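Long-range contact in Cog5 (Kluyveromyces lactis, PDB 4U6U), which probably helps tether transport vesicles at the Golgi as a subunit of the conserved oligomeric Golgi complex, in which it pairs with Cog7: residues B[226-240]-B[277-289]. The protein carries 7 engineered substitutions. Numbering follows the deposited sequence.
Sequences SKVTNSFKRDFEMSY and ELQYILKAVSILD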
loop_
_atom_site.group_PDB
_atom_site.type_symbol
_atom_site.label_atom_id
_atom_site.label_comp_id
_atom_site.label_asym_id
_atom_site.label_seq_id
_atom_site.Cartn_x
_atom_site.Cartn_y
_atom_site.Cartn_z
ATOM N N SER B 226 -14.677 6.010 -22.499
ATOM C CA SER B 226 -14.278 5.039 -23.503
ATOM C C SER B 226 -14.909 3.686 -23.233
ATOM O O SER B 226 -15.463 3.069 -24.135
ATOM C CB SER B 226 -12.766 4.894 -23.566
ATOM O OG SER B 226 -12.420 3.906 -24.519
ATOM N N LYS B 227 -14.812 3.216 -21.996
ATOM C CA LYS B 227 -15.381 1.922 -21.649
ATOM C C LYS B 227 -16.921 1.908 -21.639
ATOM O O LYS B 227 -17.505 0.944 -22.149
ATOM C CB LYS B 227 -14.832 1.427 -20.312
ATOM C CG LYS B 227 -13.399 0.940 -20.418
ATOM C CD LYS B 227 -13.317 -0.460 -20.970
ATOM C CE LYS B 227 -11.905 -0.766 -21.453
ATOM N NZ LYS B 227 -11.648 -2.237 -21.579
ATOM N N VAL B 228 -17.595 2.924 -21.079
ATOM C CA VAL B 228 -19.066 2.852 -21.065
ATOM C C VAL B 228 -19.574 3.034 -22.485
ATOM O O VAL B 228 -20.589 2.452 -22.866
ATOM C CB VAL B 228 -19.791 3.913 -20.163
ATOM C CG1 VAL B 228 -18.929 4.306 -18.981
ATOM C CG2 VAL B 228 -20.219 5.150 -20.963
ATOM N N THR B 229 -18.838 3.812 -23.271
ATOM C CA THR B 229 -19.204 4.056 -24.652
ATOM C C THR B 229 -19.217 2.752 -25.435
ATOM O O THR B 229 -20.065 2.563 -26.293
ATOM C CB THR B 229 -18.267 5.079 -25.315
ATOM O OG1 THR B 229 -18.956 6.327 -25.403
ATOM C CG2 THR B 229 -17.835 4.639 -26.717
ATOM N N ASN B 230 -18.301 1.843 -25.128
ATOM C CA ASN B 230 -18.282 0.583 -25.840
ATOM C C ASN B 230 -19.485 -0.266 -25.480
ATOM O O ASN B 230 -20.308 -0.560 -26.340
ATOM C CB ASN B 230 -16.997 -0.180 -25.542
ATOM C CG ASN B 230 -15.778 0.554 -26.032
ATOM O OD1 ASN B 230 -15.895 1.575 -26.714
ATOM N ND2 ASN B 230 -14.596 0.060 -25.669
ATOM N N SER B 231 -19.648 -0.589 -24.201
ATOM C CA SER B 231 -20.688 -1.547 -23.821
ATOM C C SER B 231 -22.080 -0.933 -23.952
ATOM O O SER B 231 -23.089 -1.567 -23.638
ATOM C CB SER B 231 -20.458 -2.092 -22.407
ATOM O OG SER B 231 -20.752 -1.126 -21.427
ATOM N N PHE B 232 -22.129 0.312 -24.408
ATOM C CA PHE B 232 -23.398 0.937 -24.713
ATOM C C PHE B 232 -23.553 1.011 -26.219
ATOM O O PHE B 232 -24.640 0.824 -26.746
ATOM C CB PHE B 232 -23.503 2.334 -24.140
ATOM C CG PHE B 232 -24.703 3.068 -24.627
ATOM C CD1 PHE B 232 -25.964 2.735 -24.154
ATOM C CD2 PHE B 232 -24.593 4.042 -25.597
ATOM C CE1 PHE B 232 -27.091 3.398 -24.604
ATOM C CE2 PHE B 232 -25.719 4.707 -26.062
ATOM C CZ PHE B 232 -26.969 4.385 -25.567
ATOM N N LYS B 233 -22.452 1.306 -26.902
ATOM C CA LYS B 233 -22.404 1.230 -28.355
ATOM C C LYS B 233 -22.797 -0.157 -28.834
ATOM O O LYS B 233 -23.645 -0.310 -29.719
ATOM C CB LYS B 233 -20.999 1.556 -28.860
ATOM C CG LYS B 233 -20.810 1.462 -30.358
ATOM C CD LYS B 233 -19.334 1.497 -30.714
ATOM C CE LYS B 233 -19.083 1.121 -32.160
ATOM N NZ LYS B 233 -19.542 2.221 -33.053
ATOM N N ARG B 234 -22.202 -1.167 -28.215
ATOM C CA ARG B 234 -22.428 -2.541 -28.624
ATOM C C ARG B 234 -23.910 -2.862 -28.511
ATOM O O ARG B 234 -24.496 -3.443 -29.434
ATOM C CB ARG B 234 -21.558 -3.488 -27.790
ATOM C CG ARG B 234 -21.889 -4.963 -27.876
ATOM C CD ARG B 234 -20.982 -5.791 -26.951
ATOM N NE ARG B 234 -20.888 -5.252 -25.587
ATOM C CZ ARG B 234 -21.656 -5.619 -24.560
ATOM N NH1 ARG B 234 -22.607 -6.530 -24.724
ATOM N NH2 ARG B 234 -21.483 -5.066 -23.363
ATOM N N ASP B 235 -24.519 -2.424 -27.413
ATOM C CA ASP B 235 -25.926 -2.695 -27.139
ATOM C C ASP B 235 -26.843 -1.953 -28.100
ATOM O O ASP B 235 -27.839 -2.492 -28.598
ATOM C CB ASP B 235 -26.273 -2.304 -25.701
ATOM C CG ASP B 235 -25.731 -3.278 -24.694
ATOM O OD1 ASP B 235 -25.064 -4.243 -25.116
ATOM O OD2 ASP B 235 -25.976 -3.088 -23.486
ATOM N N PHE B 236 -26.531 -0.686 -28.299
ATOM C CA PHE B 236 -27.312 0.154 -29.175
ATOM C C PHE B 236 -27.339 -0.443 -30.568
ATOM O O PHE B 236 -28.404 -0.698 -31.130
ATOM C CB PHE B 236 -26.729 1.566 -29.173
ATOM C CG PHE B 236 -27.647 2.612 -29.717
ATOM C CD1 PHE B 236 -28.641 3.161 -28.932
ATOM C CD2 PHE B 236 -27.468 3.101 -30.996
ATOM C CE1 PHE B 236 -29.476 4.148 -29.441
ATOM C CE2 PHE B 236 -28.288 4.083 -31.506
ATOM C CZ PHE B 236 -29.294 4.609 -30.729
ATOM N N GLU B 237 -26.156 -0.719 -31.097
ATOM C CA GLU B 237 -26.042 -1.151 -32.479
ATOM C C GLU B 237 -26.619 -2.536 -32.644
ATOM O O GLU B 237 -27.238 -2.820 -33.661
ATOM C CB GLU B 237 -24.580 -1.115 -32.943
ATOM C CG GLU B 237 -24.053 0.296 -33.027
ATOM C CD GLU B 237 -22.710 0.406 -33.699
ATOM O OE1 GLU B 237 -22.327 1.551 -34.058
ATOM O OE2 GLU B 237 -22.051 -0.646 -33.872
ATOM N N MET B 238 -26.444 -3.389 -31.641
ATOM C CA MET B 238 -27.013 -4.730 -31.713
ATOM C C MET B 238 -28.513 -4.643 -31.863
ATOM O O MET B 238 -29.130 -5.429 -32.584
ATOM C CB MET B 238 -26.665 -5.557 -30.480
ATOM C CG MET B 238 -26.718 -7.044 -30.723
ATOM S SD MET B 238 -26.753 -7.913 -29.180
ATOM C CE MET B 238 -26.914 -9.619 -29.717
ATOM N N SER B 239 -29.074 -3.646 -31.196
ATOM C CA SER B 239 -30.505 -3.451 -31.131
ATOM C C SER B 239 -31.020 -2.827 -32.413
ATOM O O SER B 239 -32.096 -3.201 -32.894
ATOM C CB SER B 239 -30.842 -2.574 -29.934
ATOM O OG SER B 239 -32.219 -2.599 -29.665
ATOM N N TYR B 240 -30.247 -1.877 -32.946
ATOM C CA TYR B 240 -30.539 -1.180 -34.207
ATOM C C TYR B 240 -30.457 -2.113 -35.428
ATOM O O TYR B 240 -31.312 -2.065 -36.318
ATOM C CB TYR B 240 -29.578 0.010 -34.375
ATOM C CG TYR B 240 -29.905 0.964 -35.512
ATOM C CD1 TYR B 240 -30.787 2.038 -35.321
ATOM C CD2 TYR B 240 -29.310 0.820 -36.760
ATOM C CE1 TYR B 240 -31.098 2.920 -36.359
ATOM C CE2 TYR B 240 -29.604 1.700 -37.803
ATOM C CZ TYR B 240 -30.500 2.747 -37.602
ATOM O OH TYR B 240 -30.782 3.614 -38.647
ATOM N N GLU B 277 -15.177 14.587 -24.466
ATOM C CA GLU B 277 -15.872 13.723 -23.530
ATOM C C GLU B 277 -17.284 13.561 -24.088
ATOM O O GLU B 277 -17.938 12.536 -23.891
ATOM C CB GLU B 277 -15.848 14.308 -22.121
ATOM C CG GLU B 277 -14.428 14.600 -21.640
ATOM C CD GLU B 277 -14.376 15.188 -20.238
ATOM O OE1 GLU B 277 -15.237 14.804 -19.414
ATOM O OE2 GLU B 277 -13.474 16.023 -19.961
ATOM N N LEU B 278 -17.746 14.596 -24.785
ATOM C CA LEU B 278 -18.969 14.524 -25.578
ATOM C C LEU B 278 -18.797 13.582 -26.763
ATOM O O LEU B 278 -19.722 12.882 -27.149
ATOM C CB LEU B 278 -19.375 15.910 -26.093
ATOM C CG LEU B 278 -20.147 15.935 -27.417
ATOM C CD1 LEU B 278 -21.617 15.586 -27.223
ATOM C CD2 LEU B 278 -19.996 17.262 -28.124
ATOM N N GLN B 279 -17.607 13.578 -27.353
ATOM C CA GLN B 279 -17.406 12.868 -28.613
ATOM C C GLN B 279 -17.569 11.351 -28.487
ATOM O O GLN B 279 -17.960 10.691 -29.451
ATOM C CB GLN B 279 -16.052 13.235 -29.214
ATOM C CG GLN B 279 -16.200 14.315 -30.277
ATOM C CD GLN B 279 -15.106 15.352 -30.225
ATOM O OE1 GLN B 279 -14.041 15.119 -29.657
ATOM N NE2 GLN B 279 -15.363 16.513 -30.821
ATOM N N TYR B 280 -17.260 10.801 -27.316
ATOM C CA TYR B 280 -17.476 9.378 -27.067
ATOM C C TYR B 280 -18.957 9.007 -27.204
ATOM O O TYR B 280 -19.293 8.057 -27.916
ATOM C CB TYR B 280 -16.980 8.976 -25.681
ATOM C CG TYR B 280 -15.483 8.829 -25.547
ATOM C CD1 TYR B 280 -14.827 7.717 -26.062
ATOM C CD2 TYR B 280 -14.731 9.770 -24.860
ATOM C CE1 TYR B 280 -13.456 7.563 -25.922
ATOM C CE2 TYR B 280 -13.364 9.622 -24.716
ATOM C CZ TYR B 280 -12.734 8.519 -25.247
ATOM O OH TYR B 280 -11.375 8.374 -25.103
ATOM N N ILE B 281 -19.833 9.751 -26.522
ATOM C CA ILE B 281 -21.273 9.450 -26.506
ATOM C C ILE B 281 -21.890 9.606 -27.910
ATOM O O ILE B 281 -22.911 8.992 -28.231
ATOM C CB ILE B 281 -22.048 10.336 -25.476
ATOM C CG1 ILE B 281 -23.462 9.811 -25.248
ATOM C CG2 ILE B 281 -22.110 11.773 -25.889
ATOM C CD1 ILE B 281 -23.497 8.418 -24.655
ATOM N N LEU B 282 -21.282 10.444 -28.738
ATOM C CA LEU B 282 -21.735 10.591 -30.113
ATOM C C LEU B 282 -21.424 9.350 -30.967
ATOM O O LEU B 282 -22.269 8.893 -31.746
ATOM C CB LEU B 282 -21.109 11.838 -30.745
ATOM C CG LEU B 282 -21.727 13.188 -30.362
ATOM C CD1 LEU B 282 -21.084 14.288 -31.166
ATOM C CD2 LEU B 282 -23.236 13.198 -30.578
ATOM N N LYS B 283 -20.223 8.798 -30.809
ATOM C CA LYS B 283 -19.794 7.645 -31.600
ATOM C C LYS B 283 -20.607 6.397 -31.287
ATOM O O LYS B 283 -20.868 5.584 -32.176
ATOM C CB LYS B 283 -18.319 7.371 -31.356
ATOM C CG LYS B 283 -17.441 8.496 -31.854
ATOM C CD LYS B 283 -16.015 8.351 -31.348
ATOM C CE LYS B 283 -15.216 9.624 -31.541
ATOM N NZ LYS B 283 -13.984 9.557 -30.704
ATOM N N ALA B 284 -21.020 6.262 -30.029
ATOM C CA ALA B 284 -21.807 5.114 -29.599
ATOM C C ALA B 284 -23.106 5.076 -30.372
ATOM O O ALA B 284 -23.612 4.020 -30.740
ATOM C CB ALA B 284 -22.080 5.191 -28.115
ATOM N N VAL B 285 -23.624 6.264 -30.631
ATOM C CA VAL B 285 -24.925 6.443 -31.233
ATOM C C VAL B 285 -24.706 6.968 -32.644
ATOM O O VAL B 285 -24.893 8.155 -32.888
ATOM C CB VAL B 285 -25.773 7.415 -30.382
ATOM C CG1 VAL B 285 -27.182 7.507 -30.871
ATOM C CG2 VAL B 285 -25.775 6.950 -28.940
ATOM N N SER B 286 -24.240 6.119 -33.561
ATOM C CA SER B 286 -23.780 6.632 -34.859
ATOM C C SER B 286 -24.299 5.838 -36.061
ATOM O O SER B 286 -24.000 6.182 -37.204
ATOM C CB SER B 286 -22.247 6.701 -34.911
ATOM O OG SER B 286 -21.670 5.419 -35.077
ATOM N N ILE B 287 -25.073 4.786 -35.808
ATOM C CA ILE B 287 -25.705 4.010 -36.883
ATOM C C ILE B 287 -26.922 4.734 -37.445
ATOM O O ILE B 287 -27.527 4.274 -38.418
ATOM C CB ILE B 287 -26.164 2.597 -36.452
ATOM C CG1 ILE B 287 -27.004 2.672 -35.179
ATOM C CG2 ILE B 287 -24.980 1.649 -36.309
ATOM C CD1 ILE B 287 -26.192 2.756 -33.925
ATOM N N LEU B 288 -27.251 5.881 -36.853
ATOM C CA LEU B 288 -28.418 6.684 -37.236
ATOM C C LEU B 288 -28.271 7.083 -38.708
ATOM O O LEU B 288 -29.223 7.529 -39.357
ATOM C CB LEU B 288 -28.578 7.906 -36.327
ATOM C CG LEU B 288 -28.826 7.666 -34.818
ATOM C CD1 LEU B 288 -29.944 6.667 -34.491
ATOM C CD2 LEU B 288 -27.569 7.216 -34.172
ATOM N N ASP B 289 -27.044 6.940 -39.199
ATOM C CA ASP B 289 -26.719 7.080 -40.605
ATOM C C ASP B 289 -26.878 5.730 -41.334
ATOM O O ASP B 289 -27.987 5.190 -41.483
ATOM C CB ASP B 289 -25.290 7.596 -40.757
ATOM C CG ASP B 289 -25.074 8.335 -42.055
ATOM O OD1 ASP B 289 -26.050 8.908 -42.586
ATOM O OD2 ASP B 289 -23.922 8.348 -42.542
#
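Tyr280 and Ala284 pack against helix 220-241 in a near-parallel helix pair, continued by the C-terminal turn that carries Ile287; the last modelled residues of Cog5 thus lie along helix 220-241, near the C-terminal end of this helical rod. The short axes of 226-240 and 277-284 approach to 9.0 Å at a signed crossing angle of -16°. The backbones come nearest at Ala284, whose small side chain is consistent with this: its CA is 4.1 Å from the CA of Lys233, and its methyl touches the edge of the Phe232 ring. At the N-terminal end the Tyr280 ring lies with one face over the backbone N of Ser226, while Thr229 OG1 gives a weak hydrogen bond of 3.1 Å to Tyr280 O. From Val285 on the chain is loop, and contact passes to aliphatic side chains. Val285 reaches both phenylalanines, CG2 in the plane of the Phe232 ring and CG1 3.6 Å from Phe236 CZ. With chi1 at 51°, Ile287 CG1 sits between its own backbone N and carbonyl carbon and rests over a face of Tyr240, 3.6 Å from the ring centroid, while CD1 meets the Phe236 edge. Replacing Tyr240 with an alanine would probably leave Ile287 CG1 without its CH-pi partner. Within helix 220-241, Lys233 NZ forms a salt bridge with Glu237 OE1 at 3.0 Å, and Glu237 CG crosses Ile287 CD1. Helices 143-167 and 254-265 cover Phe232 and Val285 respectively, extending the apolar layer. Apolar and CH-pi packing probably accounts for most of the contact; the one hydrogen bond between the segments is weak.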